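Local coordinates for protection of telomeres protein poz1 (Schizosaccharomyces pombe, PDB 5WE0) that is a DNA-binding protein of telomeres that negatively regulates telomerase and telomere length, at residues N22-Q27 against S32-C37; E62-L67 against S97-R102; R102-E107 against C143-I148. All coordinates share one frame; numbering follows the deposited sequence.

Contact 1 of 3, residues N22-Q27 against S32-C37; sequences NHYDMQ and SIVNAC
Val34, on the first turn of helix 31-43, receives two side chains from the loop that leads up to that helix, Tyr24 and Met26. Met26 SD lies 3.8 Å from Val34 CG1, the two side chains sliding past each other in opposite directions. Beyond the sulfur, Met26 CE sits 4.0 Å from Asn35 ND2, and here the chains cross nearly at a right angle. Tyr24 arrives head-on, its OH 4.1 Å from both Val34 CG1 and Val34 CG2. With CG1 anti to the backbone N (chi1 161°), Val34 places it between Met26 SD and the hydroxyl. Flexible methionine suits its place: bends at chi2 (120°) and chi3 (79°) lay the sulfur on Val34 and turn the methyl to Asn35. With an alanine in place of Met26, sulfur and methyl are gone, and Val34 CG1 would probably lose much of its cover on the loop side.

Farther out, Tyr24 N is hydrogen-bonded to Glu62 OE1, and its ring meets Phe18 edge-to-face. The Asn35 amide has its main polar partner in the chain of another protein, an acidic side chain bonded to ND2; aromatic packing from that chain falls on Met26, Val34 and Asn35. No hydrogen bond joins the two segments, which rest on van der Waals packing; burying Tyr24 OH against methyls, with no polar partner found, probably costs some stability that this packing must repay.

Contact 2 of 3, residues E62-L67 against S97-R102; sequences EYCFNL and SNALER
Phe65 and Cys64 reach from the end of helix 54-64 to Ala99 on helix 93-115, at a Schellman motif. In that motif Asn66, with positive phi, is the C-prime residue: Leu67 N bonds to Glu62 O and Asn66 N to Tyr63 O, so the chain turns off just where Phe65 leaves helical geometry. From Phe65 CB the side chain runs anti to the carbonyl carbon (chi1 -65°), carrying CG and the ring out to helix 93-115. Along one side of the ring, CE2 meets Ala99 CB at 4.1 Å, an oblique approach. At the tip, CZ packs on Ile148 of helix 130-157. One face of the ring is covered by its own neighbour, Cys64 SG, 4.0 Å above the plane and offset toward the rim. Leu216 and Trp209 of helix 209-230 pack against the phenyl group as well; this is a buried place, and a fitting one for an aromatic.

Alanine fits opposite because its lone methyl lets the backbones come close, with 7.7 Å between Cys64 CA and Ala99 CA. The same methyl also touches Phe60 and Ile61 of helix 54-64. The Cys64 sulfur comes up beside it, SG 4.3 Å from Ala99 CB.

Contact 3 of 3, residues R102-E107 against C143-I148; sequences RLENIE and CAKAGI
The backbones around Leu103 and Ile148 belong to two helices that run in opposite directions, nearest at Leu103 CA and Lys145 CA, 8.1 Å apart. This is antiparallel helix-helix packing inside an all-helical domain, consistent with the TRFH-like fold of telomere proteins, and it joins helix 93-115 to helix 130-157. The contact has an apolar side and a charged side.

On the apolar side, Leu103 CD2 touches Ile148 CD1 at 4.1 Å, the two branched chains meeting at a slant by the ends of their methyl groups. Leu103 CG stands anti to its backbone N (chi1 -165°), which aims the isobutyl group across the gap between the helices. Tyr141 of helix 130-157 and Tyr219 of helix 209-230 also pack on Leu103, while Ile148 touches Ile96, two turns before Leu103 on helix 93-115. Leucine and isoleucine suit this buried layer, which their branched apolar ends fill.

On the more exposed side, Glu104 OE2 and Lys145 NZ are 4.3 Å apart, too far for a direct salt bridge, though the opposite charges probably still attract. Lysine suits the spot for its length: its chain is fully extended, the aliphatic part packing on Leu100 and the ammonium group carried outward. Glutamate is long enough to bring its carboxylate within one water of that ammonium group. The water donates to Glu104 OE2 at 2.8 Å and accepts from Lys145 NZ at 2.8 Å, with an angle of about 102° at its oxygen.

The three contacts follow one another along the chain. Contact 1 lies at the periphery, its centre about 16 Å from the centre of the chain, while the centres of contacts 2 and 3 lie near the middle, at about 3 and 6 Å. Contacts 1 and 2, centres about 15 Å apart, are tied by Glu62, whose OE2 lies 2.9 Å from His23 ND1 in a probable hydrogen bond. Contacts 2 and 3, centres about 8 Å apart, share Arg102 and helix 93-115, and Phe65 CZ packs 3.8 Å from Ile148 CD1. Contacts 1 and 3 do not touch, their nearest atoms about 10 Å apart. The shared Arg102 pairs with an acidic side chain on the chain of another protein.

Contact 1 of 3, residues N22-Q27 against S32-C37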
ATOM      1  N   ASN A  22      11.142  12.119  -0.887  1.00 36.19           N
ATOM      2  CA  ASN A  22      11.297  10.681  -0.751  1.00 39.40           C
ATOM      3  C   ASN A  22      10.091  10.133   0.003  1.00 37.09           C
ATOM      4  O   ASN A  22       8.966  10.585  -0.231  1.00 38.31           O
ATOM      5  CB  ASN A  22      12.620  10.335  -0.066  1.00 39.40           C
ATOM      6  CG  ASN A  22      13.814  10.937  -0.779  1.00 55.48           C
ATOM      7  OD1 ASN A  22      14.049  10.668  -1.963  1.00 54.59           O
ATOM      8  ND2 ASN A  22      14.549  11.797  -0.079  1.00 60.63           N
ATOM      9  N   HIS A  23      10.289   9.164   0.889  1.00 32.44           N
ATOM     10  CA  HIS A  23       9.165   8.473   1.507  1.00 37.16           C
ATOM     11  C   HIS A  23       8.885   9.001   2.908  1.00 38.17           C
ATOM     12  O   HIS A  23       9.807   9.283   3.682  1.00 39.84           O
ATOM     13  CB  HIS A  23       9.422   6.967   1.555  1.00 29.30           C
ATOM     14  CG  HIS A  23       9.598   6.345   0.210  1.00 28.04           C
ATOM     15  ND1 HIS A  23       8.677   6.497  -0.807  1.00 27.08           N
ATOM     16  CD2 HIS A  23      10.596   5.580  -0.295  1.00 31.44           C
ATOM     17  CE1 HIS A  23       9.091   5.834  -1.873  1.00 30.09           C
ATOM     18  NE2 HIS A  23      10.252   5.266  -1.591  1.00 29.85           N
ATOM     19  N   TYR A  24       7.603   9.106   3.233  1.00 35.48           N
ATOM     20  CA  TYR A  24       7.199   9.532   4.559  1.00 34.41           C
ATOM     21  C   TYR A  24       7.559   8.480   5.614  1.00 40.32           C
ATOM     22  O   TYR A  24       7.575   7.269   5.357  1.00 38.21           O
ATOM     23  CB  TYR A  24       5.697   9.818   4.583  1.00 34.23           C
ATOM     24  CG  TYR A  24       5.176  10.055   5.976  1.00 42.67           C
ATOM     25  CD1 TYR A  24       5.301  11.298   6.592  1.00 41.69           C
ATOM     26  CD2 TYR A  24       4.616   9.014   6.706  1.00 38.45           C
ATOM     27  CE1 TYR A  24       4.847  11.502   7.898  1.00 42.93           C
ATOM     28  CE2 TYR A  24       4.162   9.209   7.996  1.00 41.90           C
ATOM     29  CZ  TYR A  24       4.273  10.452   8.585  1.00 42.94           C
ATOM     30  OH  TYR A  24       3.819  10.609   9.874  1.00 52.34           O
ATOM     31  N   ASP A  25       7.875   8.963   6.812  1.00 39.70           N
ATOM     32  CA  ASP A  25       7.982   8.107   7.988  1.00 44.67           C
ATOM     33  C   ASP A  25       7.556   8.929   9.197  1.00 47.55           C
ATOM     34  O   ASP A  25       7.799  10.137   9.246  1.00 46.58           O
ATOM     35  CB  ASP A  25       9.402   7.548   8.178  1.00 48.24           C
ATOM     36  CG  ASP A  25       9.518   6.603   9.399  1.00 58.02           C
ATOM     37  OD1 ASP A  25       8.537   5.892   9.758  1.00 51.67           O
ATOM     38  OD2 ASP A  25      10.611   6.582  10.009  1.00 63.62           O
ATOM     39  N   MET A  26       6.920   8.285  10.172  1.00 49.12           N
ATOM     40  CA  MET A  26       6.449   9.045  11.319  1.00 55.29           C
ATOM     41  C   MET A  26       7.623   9.371  12.227  1.00 51.61           C
ATOM     42  O   MET A  26       8.380   8.484  12.616  1.00 55.58           O
ATOM     43  CB  MET A  26       5.375   8.309  12.112  1.00 56.42           C
ATOM     44  CG  MET A  26       4.865   9.210  13.242  1.00 61.21           C
ATOM     45  SD  MET A  26       3.087   9.566  13.132  1.00 59.61           S
ATOM     46  CE  MET A  26       2.433   8.043  13.792  1.00 52.53           C
ATOM     47  N   GLN A  27       7.786  10.648  12.533  1.00 56.63           N
ATOM     48  CA  GLN A  27       8.757  11.077  13.519  1.00 59.22           C
ATOM     49  C   GLN A  27       8.048  11.180  14.854  1.00 55.99           C
ATOM     50  O   GLN A  27       6.923  11.681  14.924  1.00 50.04           O
ATOM     51  CB  GLN A  27       9.363  12.432  13.150  1.00 60.71           C
ATOM     52  CG  GLN A  27       9.890  12.518  11.732  1.00 64.11           C
ATOM     53  CD  GLN A  27      11.180  11.740  11.562  1.00 69.93           C
ATOM     54  OE1 GLN A  27      11.165  10.610  11.071  1.00 68.55           O
ATOM     55  NE2 GLN A  27      12.302  12.333  11.976  1.00 70.94           N
ATOM     56  N   SER A  32       2.084  13.471  17.789  1.00 40.73           N
ATOM     57  CA  SER A  32       0.868  13.987  18.416  1.00 41.69           C
ATOM     58  C   SER A  32       0.011  14.776  17.429  1.00 39.29           C
ATOM     59  O   SER A  32      -1.213  14.588  17.376  1.00 40.65           O
ATOM     60  CB  SER A  32       1.233  14.839  19.638  1.00 51.27           C
ATOM     61  OG  SER A  32       1.472  16.194  19.270  1.00 53.06           O
ATOM     62  N   ILE A  33       0.623  15.642  16.616  1.00 39.26           N
ATOM     63  CA  ILE A  33      -0.168  16.431  15.662  1.00 37.82           C
ATOM     64  C   ILE A  33      -0.746  15.529  14.564  1.00 36.47           C
ATOM     65  O   ILE A  33      -1.945  15.585  14.256  1.00 35.14           O
ATOM     66  CB  ILE A  33       0.682  17.590  15.095  1.00 36.45           C
ATOM     67  CG1 ILE A  33      -0.121  18.516  14.168  1.00 40.85           C
ATOM     68  CG2 ILE A  33       1.952  17.092  14.410  1.00 36.34           C
ATOM     69  CD1 ILE A  33      -1.254  19.263  14.831  1.00 36.82           C
ATOM     70  N   VAL A  34       0.079  14.641  13.999  1.00 35.06           N
ATOM     71  CA  VAL A  34      -0.403  13.732  12.951  1.00 37.43           C
ATOM     72  C   VAL A  34      -1.558  12.874  13.468  1.00 34.29           C
ATOM     73  O   VAL A  34      -2.619  12.778  12.831  1.00 33.91           O
ATOM     74  CB  VAL A  34       0.762  12.874  12.409  1.00 39.50           C
ATOM     75  CG1 VAL A  34       0.252  11.629  11.679  1.00 36.67           C
ATOM     76  CG2 VAL A  34       1.673  13.719  11.487  1.00 37.25           C
ATOM     77  N   ASN A  35      -1.374  12.249  14.638  1.00 36.41           N
ATOM     78  CA  ASN A  35      -2.409  11.388  15.219  1.00 36.70           C
ATOM     79  C   ASN A  35      -3.696  12.154  15.519  1.00 35.71           C
ATOM     80  O   ASN A  35      -4.802  11.660  15.256  1.00 34.99           O
ATOM     81  CB  ASN A  35      -1.880  10.716  16.488  1.00 41.20           C
ATOM     82  CG  ASN A  35      -0.981   9.521  16.176  1.00 45.45           C
ATOM     83  OD1 ASN A  35      -1.351   8.637  15.408  1.00 47.39           O
ATOM     84  ND2 ASN A  35       0.185   9.478  16.802  1.00 46.78           N
ATOM     85  N   ALA A  36      -3.573  13.347  16.114  1.00 35.14           N
ATOM     86  CA  ALA A  36      -4.748  14.168  16.385  1.00 34.07           C
ATOM     87  C   ALA A  36      -5.482  14.529  15.094  1.00 34.05           C
ATOM     88  O   ALA A  36      -6.715  14.585  15.074  1.00 34.14           O
ATOM     89  CB  ALA A  36      -4.339  15.427  17.159  1.00 36.83           C
ATOM     90  N   CYS A  37      -4.738  14.821  14.018  1.00 33.70           N
ATOM     91  CA  CYS A  37      -5.366  15.097  12.719  1.00 33.25           C
ATOM     92  C   CYS A  37      -6.094  13.873  12.171  1.00 34.57           C
ATOM     93  O   CYS A  37      -7.246  13.970  11.733  1.00 31.39           O
ATOM     94  CB  CYS A  37      -4.319  15.570  11.710  1.00 33.63           C
ATOM     95  SG  CYS A  37      -3.674  17.248  11.980  1.00 41.48           S
TER

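Contact 2 of 3, residues E62-L67 against S97-R102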
ATOM      1  N   GLU A  62       3.670   4.202   2.241  1.00 25.10           N
ATOM      2  CA  GLU A  62       5.049   4.426   2.668  1.00 24.37           C
ATOM      3  C   GLU A  62       5.239   4.066   4.146  1.00 26.25           C
ATOM      4  O   GLU A  62       6.273   3.511   4.531  1.00 25.12           O
ATOM      5  CB  GLU A  62       5.430   5.884   2.412  1.00 29.85           C
ATOM      6  CG  GLU A  62       5.436   6.258   0.915  1.00 24.63           C
ATOM      7  CD  GLU A  62       5.706   7.732   0.689  1.00 33.16           C
ATOM      8  OE1 GLU A  62       5.302   8.548   1.559  1.00 30.53           O
ATOM      9  OE2 GLU A  62       6.317   8.077  -0.364  1.00 31.06           O
ATOM     10  N   TYR A  63       4.261   4.402   4.995  1.00 25.70           N
ATOM     11  CA  TYR A  63       4.376   4.123   6.425  1.00 27.42           C
ATOM     12  C   TYR A  63       4.194   2.633   6.700  1.00 27.20           C
ATOM     13  O   TYR A  63       5.045   1.996   7.327  1.00 24.13           O
ATOM     14  CB  TYR A  63       3.334   4.956   7.188  1.00 30.26           C
ATOM     15  CG  TYR A  63       3.377   4.841   8.715  1.00 31.85           C
ATOM     16  CD1 TYR A  63       4.574   4.962   9.415  1.00 35.31           C
ATOM     17  CD2 TYR A  63       2.210   4.632   9.452  1.00 29.83           C
ATOM     18  CE1 TYR A  63       4.606   4.858  10.808  1.00 36.84           C
ATOM     19  CE2 TYR A  63       2.237   4.535  10.836  1.00 31.30           C
ATOM     20  CZ  TYR A  63       3.434   4.652  11.501  1.00 34.15           C
ATOM     21  OH  TYR A  63       3.463   4.561  12.860  1.00 41.87           O
ATOM     22  N   CYS A  64       3.131   2.048   6.140  1.00 27.08           N
ATOM     23  CA  CYS A  64       2.810   0.637   6.351  1.00 25.44           C
ATOM     24  C   CYS A  64       3.972  -0.289   5.989  1.00 28.23           C
ATOM     25  O   CYS A  64       4.275  -1.240   6.721  1.00 28.86           O
ATOM     26  CB  CYS A  64       1.578   0.289   5.524  1.00 27.03           C
ATOM     27  SG  CYS A  64       1.081  -1.415   5.644  1.00 25.60           S
ATOM     28  N   PHE A  65       4.599  -0.071   4.837  1.00 24.67           N
ATOM     29  CA  PHE A  65       5.681  -0.937   4.392  1.00 24.96           C
ATOM     30  C   PHE A  65       7.046  -0.348   4.699  1.00 25.60           C
ATOM     31  O   PHE A  65       8.062  -0.906   4.269  1.00 25.99           O
ATOM     32  CB  PHE A  65       5.541  -1.257   2.892  1.00 24.16           C
ATOM     33  CG  PHE A  65       4.320  -2.065   2.588  1.00 23.49           C
ATOM     34  CD1 PHE A  65       4.274  -3.411   2.908  1.00 24.37           C
ATOM     35  CD2 PHE A  65       3.196  -1.468   2.051  1.00 22.17           C
ATOM     36  CE1 PHE A  65       3.132  -4.153   2.679  1.00 24.97           C
ATOM     37  CE2 PHE A  65       2.058  -2.209   1.801  1.00 25.23           C
ATOM     38  CZ  PHE A  65       2.023  -3.553   2.126  1.00 21.86           C
ATOM     39  N   ASN A  66       7.091   0.759   5.448  1.00 28.76           N
ATOM     40  CA  ASN A  66       8.346   1.304   5.954  1.00 31.57           C
ATOM     41  C   ASN A  66       9.313   1.592   4.800  1.00 32.98           C
ATOM     42  O   ASN A  66      10.500   1.257   4.846  1.00 32.28           O
ATOM     43  CB  ASN A  66       8.946   0.336   6.985  1.00 34.56           C
ATOM     44  CG  ASN A  66       9.711   1.047   8.117  1.00 39.63           C
ATOM     45  OD1 ASN A  66       9.698   2.272   8.226  1.00 45.18           O
ATOM     46  ND2 ASN A  66      10.354   0.264   8.974  1.00 44.00           N
ATOM     47  N   LEU A  67       8.781   2.211   3.736  1.00 33.57           N
ATOM     48  CA  LEU A  67       9.560   2.423   2.515  1.00 32.01           C
ATOM     49  C   LEU A  67      10.764   3.341   2.728  1.00 36.61           C
ATOM     50  O   LEU A  67      11.665   3.356   1.882  1.00 35.02           O
ATOM     51  CB  LEU A  67       8.669   2.968   1.385  1.00 27.70           C
ATOM     52  CG  LEU A  67       7.584   1.984   0.934  1.00 26.91           C
ATOM     53  CD1 LEU A  67       6.834   2.503  -0.311  1.00 24.02           C
ATOM     54  CD2 LEU A  67       8.197   0.615   0.678  1.00 20.81           C
ATOM     55  N   SER A  97      -4.921  -6.301   3.631  1.00 29.04           N
ATOM     56  CA  SER A  97      -6.011  -6.209   2.670  1.00 27.57           C
ATOM     57  C   SER A  97      -6.395  -4.749   2.415  1.00 29.09           C
ATOM     58  O   SER A  97      -6.646  -4.359   1.265  1.00 27.87           O
ATOM     59  CB  SER A  97      -7.197  -7.027   3.187  1.00 29.41           C
ATOM     60  OG  SER A  97      -8.143  -7.260   2.181  1.00 43.39           O
ATOM     61  N   ASN A  98      -6.454  -3.927   3.477  1.00 27.46           N
ATOM     62  CA  ASN A  98      -6.729  -2.503   3.304  1.00 26.74           C
ATOM     63  C   ASN A  98      -5.613  -1.815   2.532  1.00 29.86           C
ATOM     64  O   ASN A  98      -5.874  -0.977   1.657  1.00 27.23           O
ATOM     65  CB  ASN A  98      -6.914  -1.824   4.656  1.00 31.86           C
ATOM     66  CG  ASN A  98      -8.189  -2.267   5.368  1.00 35.53           C
ATOM     67  OD1 ASN A  98      -9.074  -2.865   4.768  1.00 33.69           O
ATOM     68  ND2 ASN A  98      -8.277  -1.976   6.660  1.00 36.49           N
ATOM     69  N   ALA A  99      -4.362  -2.167   2.839  1.00 27.76           N
ATOM     70  CA  ALA A  99      -3.236  -1.589   2.120  1.00 24.42           C
ATOM     71  C   ALA A  99      -3.317  -1.895   0.625  1.00 27.39           C
ATOM     72  O   ALA A  99      -2.964  -1.047  -0.202  1.00 24.06           O
ATOM     73  CB  ALA A  99      -1.924  -2.105   2.713  1.00 21.56           C
ATOM     74  N   LEU A 100      -3.731  -3.121   0.252  1.00 26.78           N
ATOM     75  CA  LEU A 100      -3.835  -3.461  -1.170  1.00 26.03           C
ATOM     76  C   LEU A 100      -4.949  -2.682  -1.844  1.00 26.62           C
ATOM     77  O   LEU A 100      -4.838  -2.312  -3.019  1.00 24.18           O
ATOM     78  CB  LEU A 100      -4.069  -4.953  -1.362  1.00 27.12           C
ATOM     79  CG  LEU A 100      -2.841  -5.842  -1.142  1.00 27.27           C
ATOM     80  CD1 LEU A 100      -3.270  -7.301  -0.944  1.00 26.94           C
ATOM     81  CD2 LEU A 100      -1.889  -5.670  -2.313  1.00 23.42           C
ATOM     82  N   GLU A 101      -6.035  -2.448  -1.124  1.00 24.24           N
ATOM     83  CA  GLU A 101      -7.091  -1.639  -1.687  1.00 30.62           C
ATOM     84  C   GLU A 101      -6.615  -0.205  -1.887  1.00 28.96           C
ATOM     85  O   GLU A 101      -6.911   0.410  -2.913  1.00 30.94           O
ATOM     86  CB  GLU A 101      -8.324  -1.720  -0.792  1.00 33.83           C
ATOM     87  CG  GLU A 101      -9.510  -0.992  -1.356  1.00 46.01           C
ATOM     88  CD  GLU A 101     -10.807  -1.353  -0.654  1.00 56.15           C
ATOM     89  OE1 GLU A 101     -11.835  -0.673  -0.902  1.00 63.56           O
ATOM     90  OE2 GLU A 101     -10.808  -2.336   0.125  1.00 60.38           O
ATOM     91  N   ARG A 102      -5.825   0.286  -0.937  1.00 27.19           N
ATOM     92  CA  ARG A 102      -5.269   1.627  -1.021  1.00 28.91           C
ATOM     93  C   ARG A 102      -4.310   1.710  -2.207  1.00 28.63           C
ATOM     94  O   ARG A 102      -4.344   2.674  -2.972  1.00 30.83           O
ATOM     95  CB  ARG A 102      -4.541   1.991   0.274  1.00 27.56           C
ATOM     96  CG  ARG A 102      -5.467   2.360   1.423  1.00 30.04           C
ATOM     97  CD  ARG A 102      -4.682   2.849   2.630  1.00 31.69           C
ATOM     98  NE  ARG A 102      -5.210   2.310   3.880  1.00 35.44           N
ATOM     99  CZ  ARG A 102      -6.391   2.634   4.394  1.00 44.49           C
ATOM    100  NH1 ARG A 102      -7.176   3.498   3.765  1.00 36.29           N
ATOM    101  NH2 ARG A 102      -6.790   2.093   5.537  1.00 30.15           N
TER

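Contact 3 of 3, residues R102-E107 against C143-I148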
ATOM      1  N   ARG A 102      -5.825   0.286  -0.937  1.00 27.19           N
ATOM      2  CA  ARG A 102      -5.269   1.627  -1.021  1.00 28.91           C
ATOM      3  C   ARG A 102      -4.310   1.710  -2.207  1.00 28.63           C
ATOM      4  O   ARG A 102      -4.344   2.674  -2.972  1.00 30.83           O
ATOM      5  CB  ARG A 102      -4.541   1.991   0.274  1.00 27.56           C
ATOM      6  CG  ARG A 102      -5.467   2.360   1.423  1.00 30.04           C
ATOM      7  CD  ARG A 102      -4.682   2.849   2.630  1.00 31.69           C
ATOM      8  NE  ARG A 102      -5.210   2.310   3.880  1.00 35.44           N
ATOM      9  CZ  ARG A 102      -6.391   2.634   4.394  1.00 44.49           C
ATOM     10  NH1 ARG A 102      -7.176   3.498   3.765  1.00 36.29           N
ATOM     11  NH2 ARG A 102      -6.790   2.093   5.537  1.00 30.15           N
ATOM     12  N   LEU A 103      -3.458   0.698  -2.358  1.00 26.49           N
ATOM     13  CA  LEU A 103      -2.513   0.674  -3.466  1.00 25.81           C
ATOM     14  C   LEU A 103      -3.254   0.672  -4.796  1.00 27.84           C
ATOM     15  O   LEU A 103      -2.850   1.333  -5.763  1.00 25.56           O
ATOM     16  CB  LEU A 103      -1.626  -0.552  -3.359  1.00 22.81           C
ATOM     17  CG  LEU A 103      -0.388  -0.502  -4.232  1.00 29.76           C
ATOM     18  CD1 LEU A 103       0.536   0.631  -3.787  1.00 27.35           C
ATOM     19  CD2 LEU A 103       0.315  -1.863  -4.183  1.00 32.16           C
ATOM     20  N   GLU A 104      -4.347  -0.062  -4.852  1.00 26.24           N
ATOM     21  CA  GLU A 104      -5.159  -0.093  -6.058  1.00 31.19           C
ATOM     22  C   GLU A 104      -5.815   1.259  -6.341  1.00 31.19           C
ATOM     23  O   GLU A 104      -5.895   1.668  -7.505  1.00 32.50           O
ATOM     24  CB  GLU A 104      -6.186  -1.212  -5.919  1.00 30.00           C
ATOM     25  CG  GLU A 104      -7.068  -1.434  -7.103  1.00 35.26           C
ATOM     26  CD  GLU A 104      -7.923  -2.661  -6.891  1.00 42.93           C
ATOM     27  OE1 GLU A 104      -8.873  -2.575  -6.082  1.00 47.33           O
ATOM     28  OE2 GLU A 104      -7.642  -3.702  -7.534  1.00 47.21           O
ATOM     29  N   ASN A 105      -6.288   1.973  -5.303  1.00 29.69           N
ATOM     30  CA  ASN A 105      -6.811   3.326  -5.523  1.00 27.63           C
ATOM     31  C   ASN A 105      -5.735   4.228  -6.114  1.00 29.28           C
ATOM     32  O   ASN A 105      -5.999   4.978  -7.056  1.00 32.05           O
ATOM     33  CB  ASN A 105      -7.326   3.949  -4.224  1.00 32.20           C
ATOM     34  CG  ASN A 105      -8.513   3.197  -3.616  1.00 39.60           C
ATOM     35  OD1 ASN A 105      -9.163   2.385  -4.274  1.00 40.76           O
ATOM     36  ND2 ASN A 105      -8.767   3.447  -2.325  1.00 43.04           N
ATOM     37  N   ILE A 106      -4.503   4.141  -5.593  1.00 28.64           N
ATOM     38  CA  ILE A 106      -3.401   4.935  -6.136  1.00 28.16           C
ATOM     39  C   ILE A 106      -3.212   4.628  -7.611  1.00 28.12           C
ATOM     40  O   ILE A 106      -3.126   5.532  -8.451  1.00 25.18           O
ATOM     41  CB  ILE A 106      -2.104   4.672  -5.351  1.00 27.20           C
ATOM     42  CG1 ILE A 106      -2.218   5.161  -3.914  1.00 26.37           C
ATOM     43  CG2 ILE A 106      -0.934   5.322  -6.041  1.00 24.01           C
ATOM     44  CD1 ILE A 106      -1.109   4.584  -2.996  1.00 23.85           C
ATOM     45  N   GLU A 107      -3.147   3.338  -7.945  1.00 27.54           N
ATOM     46  CA  GLU A 107      -2.893   2.953  -9.325  1.00 28.26           C
ATOM     47  C   GLU A 107      -4.036   3.411 -10.222  1.00 29.51           C
ATOM     48  O   GLU A 107      -3.817   3.832 -11.368  1.00 25.19           O
ATOM     49  CB  GLU A 107      -2.696   1.432  -9.422  1.00 26.87           C
ATOM     50  CG  GLU A 107      -2.620   0.856 -10.850  1.00 25.88           C
ATOM     51  CD  GLU A 107      -1.466   1.402 -11.693  1.00 32.08           C
ATOM     52  OE1 GLU A 107      -0.591   2.131 -11.165  1.00 31.14           O
ATOM     53  OE2 GLU A 107      -1.413   1.085 -12.905  1.00 34.98           O
ATOM     54  N   CYS A 143       4.378  -6.195  -9.978  1.00 28.39           N
ATOM     55  CA  CYS A 143       5.364  -6.901  -9.167  1.00 29.02           C
ATOM     56  C   CYS A 143       5.143  -6.628  -7.676  1.00 29.77           C
ATOM     57  O   CYS A 143       5.118  -7.560  -6.864  1.00 30.04           O
ATOM     58  CB  CYS A 143       6.781  -6.515  -9.607  1.00 29.65           C
ATOM     59  SG  CYS A 143       8.157  -7.477  -8.784  1.00 35.13           S
ATOM     60  N   ALA A 144       4.980  -5.353  -7.296  1.00 27.98           N
ATOM     61  CA  ALA A 144       4.758  -5.011  -5.890  1.00 29.54           C
ATOM     62  C   ALA A 144       3.512  -5.693  -5.345  1.00 28.30           C
ATOM     63  O   ALA A 144       3.524  -6.230  -4.231  1.00 28.12           O
ATOM     64  CB  ALA A 144       4.640  -3.498  -5.713  1.00 22.94           C
ATOM     65  N   LYS A 145       2.412  -5.653  -6.100  1.00 23.79           N
ATOM     66  CA  LYS A 145       1.174  -6.240  -5.609  1.00 23.49           C
ATOM     67  C   LYS A 145       1.317  -7.745  -5.394  1.00 30.53           C
ATOM     68  O   LYS A 145       0.850  -8.279  -4.379  1.00 28.61           O
ATOM     69  CB  LYS A 145       0.031  -5.963  -6.568  1.00 29.26           C
ATOM     70  CG  LYS A 145      -1.295  -6.516  -6.098  1.00 31.46           C
ATOM     71  CD  LYS A 145      -2.337  -6.358  -7.160  1.00 33.81           C
ATOM     72  CE  LYS A 145      -3.667  -6.919  -6.697  1.00 42.91           C
ATOM     73  NZ  LYS A 145      -4.656  -6.788  -7.806  1.00 48.52           N
ATOM     74  N   ALA A 146       1.944  -8.447  -6.346  1.00 30.08           N
ATOM     75  CA  ALA A 146       2.115  -9.889  -6.205  1.00 29.17           C
ATOM     76  C   ALA A 146       3.014 -10.223  -5.020  1.00 29.57           C
ATOM     77  O   ALA A 146       2.784 -11.214  -4.314  1.00 26.41           O
ATOM     78  CB  ALA A 146       2.692 -10.486  -7.486  1.00 21.84           C
ATOM     79  N   GLY A 147       4.044  -9.405  -4.787  1.00 26.09           N
ATOM     80  CA  GLY A 147       4.907  -9.636  -3.642  1.00 30.92           C
ATOM     81  C   GLY A 147       4.184  -9.486  -2.315  1.00 28.06           C
ATOM     82  O   GLY A 147       4.392 -10.272  -1.396  1.00 27.30           O
ATOM     83  N   ILE A 148       3.348  -8.451  -2.192  1.00 24.36           N
ATOM     84  CA  ILE A 148       2.594  -8.228  -0.966  1.00 23.44           C
ATOM     85  C   ILE A 148       1.654  -9.400  -0.695  1.00 28.83           C
ATOM     86  O   ILE A 148       1.585  -9.918   0.438  1.00 24.48           O
ATOM     87  CB  ILE A 148       1.829  -6.891  -1.053  1.00 24.44           C
ATOM     88  CG1 ILE A 148       2.807  -5.697  -1.080  1.00 27.24           C
ATOM     89  CG2 ILE A 148       0.805  -6.766   0.075  1.00 21.14           C
ATOM     90  CD1 ILE A 148       2.200  -4.377  -1.595  1.00 23.08           C
TER
HETATM   91  O   HOH W   1      -5.221  -4.245  -8.740  1.00 35.30           O